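Local coordinates for hypothetical protein Rv2827c (Mycobacterium tuberculosis, PDB 1ZEL), which is of unknown function but probably binds DNA through a winged helix-turn-helix and carries a domain related to AbiEi-type antitoxins, at residues M259-F264 against E280-D285; D202-L207 against P290-I295. All coordinates share one frame; numbering follows the deposited sequence. Where two conformers were deposited one is given.

Interaction 1: residues M259-F264 against E280-D285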
loop_
_atom_site.group_PDB
_atom_site.type_symbol
_atom_site.label_atom_id
_atom_site.label_comp_id
_atom_site.label_asym_id
_atom_site.label_seq_id
_atom_site.Cartn_x
_atom_site.Cartn_y
_atom_site.Cartn_z
ATOM N N MET A 259 23.893 -1.523 22.744
ATOM C CA MET A 259 23.515 -1.843 21.397
ATOM C C MET A 259 24.001 -3.239 21.059
ATOM O O MET A 259 25.140 -3.409 20.639
ATOM C CB MET A 259 24.152 -0.810 20.473
ATOM C CG MET A 259 23.479 -0.637 19.170
ATOM S SD MET A 259 23.724 1.022 18.533
ATOM C CE MET A 259 25.443 0.966 18.091
ATOM N N PRO A 260 23.146 -4.257 21.264
ATOM C CA PRO A 260 23.453 -5.621 20.797
ATOM C C PRO A 260 23.747 -5.630 19.300
ATOM O O PRO A 260 23.305 -4.726 18.591
ATOM C CB PRO A 260 22.147 -6.379 21.086
ATOM C CG PRO A 260 21.581 -5.641 22.291
ATOM C CD PRO A 260 21.849 -4.200 21.961
ATOM N N VAL A 261 24.472 -6.634 18.810
ATOM C CA VAL A 261 24.710 -6.713 17.359
ATOM C C VAL A 261 23.394 -7.117 16.692
ATOM O O VAL A 261 22.687 -7.980 17.202
ATOM C CB VAL A 261 25.857 -7.687 16.969
ATOM C CG1 VAL A 261 25.956 -7.825 15.441
ATOM C CG2 VAL A 261 27.188 -7.202 17.535
ATOM N N THR A 262 23.048 -6.474 15.580
ATOM C CA THR A 262 21.828 -6.844 14.875
ATOM C C THR A 262 22.131 -7.302 13.461
ATOM O O THR A 262 23.141 -6.891 12.883
ATOM C CB THR A 262 20.805 -5.665 14.837
ATOM O OG1 THR A 262 19.508 -6.182 14.516
ATOM C CG2 THR A 262 21.218 -4.635 13.785
ATOM N N ARG A 263 21.278 -8.177 12.921
ATOM C CA ARG A 263 21.401 -8.602 11.530
ATOM C C ARG A 263 20.397 -7.846 10.678
ATOM O O ARG A 263 19.275 -7.592 11.108
ATOM C CB ARG A 263 21.171 -10.110 11.395
ATOM C CG ARG A 263 22.330 -10.982 11.846
ATOM C CD ARG A 263 21.985 -12.471 11.667
ATOM N NE ARG A 263 23.039 -13.372 12.139
ATOM C CZ ARG A 263 22.946 -14.161 13.212
ATOM N NH1 ARG A 263 21.842 -14.177 13.955
ATOM N NH2 ARG A 263 23.959 -14.956 13.540
ATOM N N PHE A 264 20.816 -7.478 9.475
ATOM C CA PHE A 264 19.944 -6.868 8.499
ATOM C C PHE A 264 19.692 -7.978 7.520
ATOM O O PHE A 264 20.554 -8.299 6.721
ATOM C CB PHE A 264 20.605 -5.669 7.795
ATOM C CG PHE A 264 19.603 -4.670 7.256
ATOM C CD1 PHE A 264 19.840 -3.314 7.330
ATOM C CD2 PHE A 264 18.397 -5.103 6.700
ATOM C CE1 PHE A 264 18.893 -2.396 6.852
ATOM C CE2 PHE A 264 17.452 -4.193 6.228
ATOM C CZ PHE A 264 17.699 -2.843 6.318
ATOM N N GLU A 280 29.857 0.799 13.061
ATOM C CA GLU A 280 29.239 2.082 13.378
ATOM C C GLU A 280 27.787 1.892 13.847
ATOM O O GLU A 280 27.267 2.674 14.625
ATOM C CB GLU A 280 29.292 2.993 12.143
ATOM C CG GLU A 280 30.706 3.190 11.529
ATOM C CD GLU A 280 31.179 2.045 10.610
ATOM O OE1 GLU A 280 30.373 1.155 10.258
ATOM O OE2 GLU A 280 32.377 2.040 10.225
ATOM N N TYR A 281 27.141 0.828 13.355
ATOM C CA TYR A 281 25.724 0.569 13.651
ATOM C C TYR A 281 25.521 -0.755 14.362
ATOM O O TYR A 281 24.378 -1.196 14.566
ATOM C CB TYR A 281 24.886 0.638 12.363
ATOM C CG TYR A 281 25.230 1.859 11.564
ATOM C CD1 TYR A 281 26.118 1.787 10.489
ATOM C CD2 TYR A 281 24.757 3.111 11.942
ATOM C CE1 TYR A 281 26.472 2.942 9.778
ATOM C CE2 TYR A 281 25.110 4.260 11.240
ATOM C CZ TYR A 281 25.978 4.165 10.163
ATOM O OH TYR A 281 26.321 5.306 9.457
ATOM N N GLN A 282 26.641 -1.369 14.765
ATOM C CA GLN A 282 26.684 -2.721 15.302
ATOM C C GLN A 282 25.792 -3.639 14.494
ATOM O O GLN A 282 24.886 -4.277 15.019
ATOM C CB GLN A 282 26.336 -2.730 16.810
ATOM C CG GLN A 282 27.391 -1.970 17.687
ATOM C CD GLN A 282 28.710 -2.713 17.758
ATOM O OE1 GLN A 282 28.770 -3.810 18.300
ATOM N NE2 GLN A 282 29.767 -2.139 17.185
ATOM N N LEU A 283 26.063 -3.684 13.192
ATOM C CA LEU A 283 25.166 -4.325 12.266
ATOM C C LEU A 283 25.912 -5.244 11.327
ATOM O O LEU A 283 26.938 -4.865 10.743
ATOM C CB LEU A 283 24.422 -3.231 11.472
ATOM C CG LEU A 283 23.318 -3.627 10.520
ATOM C CD1 LEU A 283 22.291 -2.550 10.539
ATOM C CD2 LEU A 283 23.868 -3.799 9.138
ATOM N N VAL A 284 25.379 -6.453 11.188
ATOM C CA VAL A 284 25.821 -7.400 10.169
ATOM C C VAL A 284 24.786 -7.318 9.027
ATOM O O VAL A 284 23.614 -7.640 9.214
ATOM C CB VAL A 284 25.908 -8.833 10.731
ATOM C CG1 VAL A 284 26.232 -9.822 9.617
ATOM C CG2 VAL A 284 27.002 -8.898 11.831
ATOM N N ASP A 285 25.229 -6.849 7.869
ATOM C CA ASP A 285 24.353 -6.677 6.727
ATOM C C ASP A 285 24.386 -7.919 5.836
ATOM O O ASP A 285 25.375 -8.173 5.164
ATOM C CB ASP A 285 24.752 -5.419 5.933
ATOM C CG ASP A 285 23.861 -5.173 4.709
ATOM O OD1 ASP A 285 22.741 -5.713 4.658
ATOM O OD2 ASP A 285 24.290 -4.436 3.788
#

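Interaction 2: residues D202-L207 against P290-I295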
loop_
_atom_site.group_PDB
_atom_site.type_symbol
_atom_site.label_atom_id
_atom_site.label_comp_id
_atom_site.label_asym_id
_atom_site.label_seq_id
_atom_site.Cartn_x
_atom_site.Cartn_y
_atom_site.Cartn_z
ATOM N N ASP A 202 14.791 -4.670 -5.958
ATOM C CA ASP A 202 14.212 -3.581 -6.738
ATOM C C ASP A 202 14.423 -2.227 -6.032
ATOM O O ASP A 202 14.496 -1.175 -6.673
ATOM C CB ASP A 202 12.716 -3.862 -6.900
ATOM C CG ASP A 202 12.184 -3.497 -8.265
ATOM O OD1 ASP A 202 11.221 -2.727 -8.310
ATOM O OD2 ASP A 202 12.696 -4.002 -9.287
ATOM N N LEU A 203 14.496 -2.258 -4.707
ATOM C CA LEU A 203 14.624 -1.022 -3.933
ATOM C C LEU A 203 16.084 -0.582 -3.788
ATOM O O LEU A 203 16.393 0.596 -3.932
ATOM C CB LEU A 203 14.008 -1.190 -2.540
ATOM C CG LEU A 203 14.232 -0.034 -1.547
ATOM C CD1 LEU A 203 13.431 1.210 -1.971
ATOM C CD2 LEU A 203 13.848 -0.464 -0.167
ATOM N N VAL A 204 16.971 -1.534 -3.498
ATOM C CA VAL A 204 18.314 -1.188 -3.009
ATOM C C VAL A 204 19.143 -0.302 -3.942
ATOM O O VAL A 204 19.966 0.455 -3.443
ATOM C CB VAL A 204 19.147 -2.391 -2.474
ATOM C CG1 VAL A 204 18.539 -2.912 -1.175
ATOM C CG2 VAL A 204 19.272 -3.526 -3.512
ATOM N N PRO A 205 18.945 -0.385 -5.278
ATOM C CA PRO A 205 19.678 0.558 -6.143
ATOM C C PRO A 205 19.252 2.011 -5.965
ATOM O O PRO A 205 19.975 2.915 -6.389
ATOM C CB PRO A 205 19.297 0.095 -7.556
ATOM C CG PRO A 205 18.943 -1.350 -7.375
ATOM C CD PRO A 205 18.147 -1.316 -6.100
ATOM N N HIS A 206 18.094 2.231 -5.344
ATOM C CA HIS A 206 17.505 3.576 -5.202
ATOM C C HIS A 206 17.471 4.093 -3.766
ATOM O O HIS A 206 16.701 4.987 -3.464
ATOM C CB HIS A 206 16.085 3.605 -5.802
ATOM C CG HIS A 206 16.012 2.971 -7.158
ATOM N ND1 HIS A 206 16.866 3.320 -8.183
ATOM C CD2 HIS A 206 15.224 1.986 -7.644
ATOM C CE1 HIS A 206 16.599 2.581 -9.244
ATOM N NE2 HIS A 206 15.599 1.770 -8.946
ATOM N N LEU A 207 18.295 3.531 -2.884
ATOM C CA LEU A 207 18.392 4.038 -1.515
ATOM C C LEU A 207 18.840 5.484 -1.463
ATOM O O LEU A 207 18.393 6.219 -0.598
ATOM C CB LEU A 207 19.339 3.176 -0.654
ATOM C CG LEU A 207 18.840 1.775 -0.321
ATOM C CD1 LEU A 207 19.871 1.086 0.532
ATOM C CD2 LEU A 207 17.485 1.869 0.442
ATOM N N PRO A 290 24.920 -7.342 0.069
ATOM C CA PRO A 290 24.825 -8.609 -0.678
ATOM C C PRO A 290 23.887 -8.615 -1.907
ATOM O O PRO A 290 24.227 -9.242 -2.924
ATOM C CB PRO A 290 24.310 -9.591 0.380
ATOM C CG PRO A 290 24.792 -9.016 1.653
ATOM C CD PRO A 290 24.651 -7.548 1.504
ATOM N N LEU A 291 22.722 -7.959 -1.825
ATOM C CA LEU A 291 21.878 -7.765 -3.009
ATOM C C LEU A 291 22.535 -6.881 -4.053
ATOM O O LEU A 291 22.461 -7.190 -5.238
ATOM C CB LEU A 291 20.511 -7.160 -2.676
ATOM C CG LEU A 291 19.491 -8.112 -2.063
ATOM C CD1 LEU A 291 18.233 -7.356 -1.741
ATOM C CD2 LEU A 291 19.188 -9.316 -2.969
ATOM N N LEU A 292 23.128 -5.766 -3.620
ATOM C CA LEU A 292 23.834 -4.870 -4.543
ATOM C C LEU A 292 24.959 -5.603 -5.274
ATOM O O LEU A 292 25.242 -5.333 -6.448
ATOM C CB LEU A 292 24.395 -3.672 -3.792
ATOM C CG LEU A 292 23.330 -2.680 -3.348
ATOM C CD1 LEU A 292 23.967 -1.637 -2.500
ATOM C CD2 LEU A 292 22.676 -2.051 -4.590
ATOM N N ARG A 293 25.584 -6.544 -4.568
ATOM C CA ARG A 293 26.631 -7.385 -5.160
ATOM C C ARG A 293 26.124 -8.371 -6.213
ATOM O O ARG A 293 26.797 -8.591 -7.210
ATOM C CB ARG A 293 27.427 -8.101 -4.069
ATOM C CG ARG A 293 28.533 -7.229 -3.572
ATOM C CD ARG A 293 29.172 -7.688 -2.292
ATOM N NE ARG A 293 29.927 -6.574 -1.725
ATOM C CZ ARG A 293 30.589 -6.598 -0.574
ATOM N NH1 ARG A 293 30.591 -7.693 0.173
ATOM N NH2 ARG A 293 31.239 -5.508 -0.170
ATOM N N VAL A 294 24.948 -8.955 -5.990
ATOM C CA VAL A 294 24.344 -9.857 -6.969
ATOM C C VAL A 294 23.917 -9.055 -8.207
ATOM O O VAL A 294 24.145 -9.487 -9.346
ATOM C CB VAL A 294 23.140 -10.648 -6.380
ATOM C CG1 VAL A 294 22.536 -11.583 -7.431
ATOM C CG2 VAL A 294 23.558 -11.448 -5.140
ATOM N N ILE A 295 23.325 -7.882 -7.963
ATOM C CA ILE A 295 22.840 -6.981 -9.017
ATOM C C ILE A 295 23.947 -6.488 -9.962
ATOM O O ILE A 295 23.722 -6.379 -11.168
ATOM C CB ILE A 295 22.060 -5.771 -8.418
ATOM C CG1 ILE A 295 20.828 -6.258 -7.655
ATOM C CG2 ILE A 295 21.624 -4.773 -9.510
ATOM C CD1 ILE A 295 20.262 -5.225 -6.728
#

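Interaction 1: residues M259-F264 against E280-D285
M259 meets Q282 where the two segments come together: the methionine chain bends at its thioether (chi3 71°) and lays the methyl CE 3.5 Å from Q282 CG, the two side chains crossing obliquely. V261 stands just ahead of the parallel pairing, which starts at T262. Its CG2 lies 3.8 Å from Q282 OE1, the side chains nearly perpendicular, while CG1, anti to the backbone N, packs 3.9 Å from V284 CG2. T262 is held through both its backbone N and its O: the N donates to Q282 O (2.9 Å), and the O accepts V284 N (2.8 Å, N-H...O angle 168°). Its side chain lies beside that of L283, both pointing the same way, with CG2 set 4.0 Å from L283 CD1. R263 shares the opposite face of the sheet with V284, whose O takes the N-H of F264 at 2.8 Å and also receives a CA-H...O contact from R263. F264 returns to the face of T262 and L283, its CB 4.0 Å from L283 CD2. Three backbone bonds thus join the two segments, setting 262-264 and 283-285 parallel as neighbouring strands of a small mixed sheet. On the other flank of 283-285 runs antiparallel strand 276-278, where Q282 and L283 form a G1 bulge opposite A278. W277 of that strand touches V261, Q282 and V284. Helix 228-240 packs against T262 through S229 and R233; its Y236 and D239 hydrogen-bond D285 OD2 and Y281 OH, fastening the sheet to the helix.

Interaction 2: residues D202-L207 against P290-I295
A small apolar contact joins the turn that follows helix 200-203 to the C-terminal helix 288-296, with V204 packed against L291, L292 and I295. V204 and P205 form a short 3-10 segment, and V204 points its side chain from CA toward the helix. One methyl does most of the work: with CG1 anti to the carbonyl carbon (chi1 -69°), CG2 falls between the backbone N and the carbonyl carbon and lies 3.9 Å from L291 CB, 3.9 Å from L292 CD2 and 3.8 Å from I295 CD1. L291 thus offers the root of its side chain, whereas L292 and I295 reach in with terminal methyls. L292 CD2 also comes within 4.1 Å of P205 N, so this methyl also lies against the V204-P205 peptide. I295 CD1 continues from the valine methyl to the proline ring, meeting P205 CG at 4.1 Å with the side chains about perpendicular. No hydrogen bond crosses the contact, and van der Waals packing alone joins the two segments here. Behind the turn, H206 is the N-cap residue before helix 207-212; its NE2 bonds D117 OD1, and D202 OD1 takes the N-H of R118, tying the segment to the loop containing D117 and R118. L207 packs on L237 and S240 of helix 228-240, while R293 of the C-terminal helix forms a salt bridge with E274.

How the interactions relate
Interaction 1 is nested along the chain inside the loop closed by interaction 2: 202-207 comes first, then 259-264 and 280-285, and finally 290-295. Their centres lie 19 Å apart on the same side of the chain's centre. Strand 283-285 leads almost directly into helix 288-296, and the contacts touch at this junction, where D285 O packs 3.7 Å from P290 CG. D285 OD1 also accepts the backbone N-H groups of L287 and V288, linking the strand's end to the start of the helix. Helix 228-240 touches T262 of one contact and L207, beside the other; interaction 2 sets the C-terminal helix against the earlier helical region.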